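Local coordinates for conserved exported protein (Bacteroides fragilis, PDB 3CLW) that is of unproven function but probably hydrolyses O-glycosidic bonds through a TIM-barrel domain of the glycoside hydrolase 30 type, at residues His277-Ala282 with Glu312-Glu317. Sequence-based numbering, arbitrary orientation.
Sequences HDYWSA and EYCILE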
loop_
_atom_site.group_PDB
_atom_site.type_symbol
_atom_site.label_atom_id
_atom_site.label_comp_id
_atom_site.label_asym_id
_atom_site.label_seq_id
_atom_site.Cartn_x
_atom_site.Cartn_y
_atom_site.Cartn_z
ATOM N N HIS A 277 2.941 7.013 4.149
ATOM C CA HIS A 277 2.506 5.843 4.915
ATOM C C HIS A 277 1.581 6.230 6.048
ATOM O O HIS A 277 1.674 7.340 6.584
ATOM C CB HIS A 277 3.739 5.094 5.428
ATOM C CG HIS A 277 4.687 4.708 4.333
ATOM N ND1 HIS A 277 5.936 4.178 4.569
ATOM C CD2 HIS A 277 4.579 4.826 2.990
ATOM C CE1 HIS A 277 6.546 3.959 3.418
ATOM N NE2 HIS A 277 5.730 4.312 2.444
ATOM N N ASP A 278 0.677 5.317 6.382
ATOM C CA ASP A 278 -0.337 5.493 7.438
ATOM C C ASP A 278 0.194 5.375 8.866
ATOM O O ASP A 278 -0.528 5.664 9.820
ATOM C CB ASP A 278 -1.416 4.438 7.269
ATOM C CG ASP A 278 -2.287 4.697 6.080
ATOM O OD1 ASP A 278 -3.006 5.722 6.072
ATOM O OD2 ASP A 278 -2.271 3.855 5.162
ATOM N N TYR A 279 1.424 4.910 9.019
ATOM C CA TYR A 279 1.989 4.676 10.343
ATOM C C TYR A 279 1.828 5.859 11.314
ATOM O O TYR A 279 1.935 7.003 10.905
ATOM C CB TYR A 279 3.468 4.314 10.213
ATOM C CG TYR A 279 3.724 3.043 9.418
ATOM C CD1 TYR A 279 3.353 1.785 9.936
ATOM C CD2 TYR A 279 4.346 3.089 8.174
ATOM C CE1 TYR A 279 3.586 0.608 9.229
ATOM C CE2 TYR A 279 4.589 1.913 7.451
ATOM C CZ TYR A 279 4.204 0.667 7.997
ATOM O OH TYR A 279 4.439 -0.508 7.330
ATOM N N TRP A 280 1.558 5.549 12.588
ATOM C CA TRP A 280 1.483 6.515 13.711
ATOM C C TRP A 280 0.408 7.584 13.624
ATOM O O TRP A 280 0.431 8.556 14.369
ATOM C CB TRP A 280 2.852 7.141 14.017
ATOM C CG TRP A 280 3.943 6.175 13.853
ATOM C CD1 TRP A 280 4.932 6.226 12.919
ATOM C CD2 TRP A 280 4.141 4.966 14.602
ATOM N NE1 TRP A 280 5.752 5.120 13.038
ATOM C CE2 TRP A 280 5.288 4.325 14.059
ATOM C CE3 TRP A 280 3.465 4.358 15.684
ATOM C CZ2 TRP A 280 5.792 3.105 14.569
ATOM C CZ3 TRP A 280 3.946 3.120 16.186
ATOM C CH2 TRP A 280 5.107 2.513 15.626
ATOM N N SER A 281 -0.550 7.413 12.735
ATOM C CA SER A 281 -1.571 8.423 12.566
ATOM C C SER A 281 -2.957 7.787 12.492
ATOM O O SER A 281 -3.929 8.450 12.140
ATOM C CB SER A 281 -1.283 9.303 11.327
ATOM O OG SER A 281 -1.356 8.573 10.094
ATOM N N ALA A 282 -3.036 6.498 12.815
ATOM C CA ALA A 282 -4.318 5.763 12.704
ATOM C C ALA A 282 -5.110 5.716 14.001
ATOM O O ALA A 282 -6.227 5.204 14.021
ATOM C CB ALA A 282 -4.098 4.361 12.165
ATOM N N GLU A 312 2.036 2.493 2.248
ATOM C CA GLU A 312 2.532 1.437 3.140
ATOM C C GLU A 312 1.847 1.500 4.470
ATOM O O GLU A 312 1.729 2.552 5.054
ATOM C CB GLU A 312 4.044 1.518 3.354
ATOM C CG GLU A 312 4.645 0.213 3.906
ATOM C CD GLU A 312 6.059 0.361 4.410
ATOM O OE1 GLU A 312 6.973 0.715 3.638
ATOM O OE2 GLU A 312 6.268 0.101 5.604
ATOM N N TYR A 313 1.384 0.346 4.942
ATOM C CA TYR A 313 0.923 0.186 6.314
ATOM C C TYR A 313 0.988 -1.274 6.768
ATOM O O TYR A 313 0.804 -2.189 5.968
ATOM C CB TYR A 313 -0.519 0.681 6.487
ATOM C CG TYR A 313 -0.979 0.574 7.925
ATOM C CD1 TYR A 313 -0.414 1.402 8.925
ATOM C CD2 TYR A 313 -1.920 -0.405 8.313
ATOM C CE1 TYR A 313 -0.804 1.290 10.243
ATOM C CE2 TYR A 313 -2.321 -0.528 9.622
ATOM C CZ TYR A 313 -1.767 0.312 10.587
ATOM O OH TYR A 313 -2.176 0.182 11.899
ATOM N N CYS A 314 1.230 -1.470 8.060
ATOM C CA CYS A 314 0.929 -2.736 8.762
ATOM C C CYS A 314 0.711 -2.400 10.243
ATOM O O CYS A 314 1.090 -1.304 10.688
ATOM C CB CYS A 314 2.043 -3.766 8.582
ATOM S SG CYS A 314 3.600 -3.320 9.328
ATOM N N ILE A 315 0.092 -3.314 11.001
ATOM C CA ILE A 315 -0.101 -3.122 12.442
ATOM C C ILE A 315 1.249 -3.094 13.119
ATOM O O ILE A 315 1.981 -4.087 13.142
ATOM C CB ILE A 315 -0.948 -4.232 13.105
ATOM C CG1 ILE A 315 -2.276 -4.436 12.385
ATOM C CG2 ILE A 315 -1.156 -3.917 14.596
ATOM C CD1 ILE A 315 -3.245 -3.273 12.434
ATOM N N LEU A 316 1.572 -1.935 13.672
ATOM C CA LEU A 316 2.869 -1.680 14.272
ATOM C C LEU A 316 2.649 -1.033 15.620
ATOM O O LEU A 316 3.381 -1.312 16.561
ATOM C CB LEU A 316 3.658 -0.728 13.385
ATOM C CG LEU A 316 5.152 -0.912 13.252
ATOM C CD1 LEU A 316 5.481 -2.349 12.855
ATOM C CD2 LEU A 316 5.660 0.081 12.213
ATOM N N GLU A 317 1.632 -0.182 15.701
ATOM C CA GLU A 317 1.327 0.517 16.933
ATOM C C GLU A 317 0.586 -0.363 17.927
ATOM O O GLU A 317 0.135 -1.469 17.612
ATOM C CB GLU A 317 0.502 1.772 16.672
ATOM C CG GLU A 317 -0.903 1.494 16.176
ATOM C CD GLU A 317 -1.000 1.452 14.657
ATOM O OE1 GLU A 317 -0.053 0.984 13.974
ATOM O OE2 GLU A 317 -2.044 1.905 14.149
HETATM O O HOH W 1 1.876 2.670 13.222
HETATM O O HOH W 2 -1.143 4.903 14.032
#
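Y279 reaches E312 with its phenol: OH of Y279 donates to OE2 of E312 at 2.6 Å, and the carboxylate receives it on the anti lone pair, away from OE1. OE2 sits at the edge of the tyrosine ring, near its plane, while the carboxylate plane is turned 82° to the ring. CG of Y279 lies anti to its carbonyl carbon, beside the backbone N (chi1 -61°); although CB is not aimed at 312-317, the end of the ring comes nearer. SG of C314 also meets the ring of Y279 at its edge, and CD2 of L316 packs 3.7 Å from CD1 of Y279. CB of E312 lies over one face of the H277 imidazole, a CH-pi contact. Both imidazole nitrogens have partners beyond the two segments, ND1 with E186 and NE2 with E231, which fixes the ring's rotation. The backbones meet once directly, N of D278 donating to O of E312 at 3.2 Å; OD1 of D278 forms a salt bridge with R292.

Further along, E317 joins the loops through water. Its OE1 accepts from water 1 at 2.7 Å, and that water in turn accepts from N of W280; N of L316 gives OE1 a weak bond. Water 2 accepts from N of A282 at 2.8 Å and donates weakly to OE2 of E317. The same OE2 also accepts from OH of Y313 at 2.8 Å, on the syn side and 32° out of the carboxylate plane, and bonds Y337 of helix 328-347. CZ3 of W280 rests 3.7 Å from CB of E317.

These loops follow neighbouring parallel strands, 270-276 and 307-310, of the TIM barrel. With E312 oriented by Y279 and H277 tied to E186 and E231, they form a polar cluster at the strands' C-terminal ends, consistent with a glycosidase pocket.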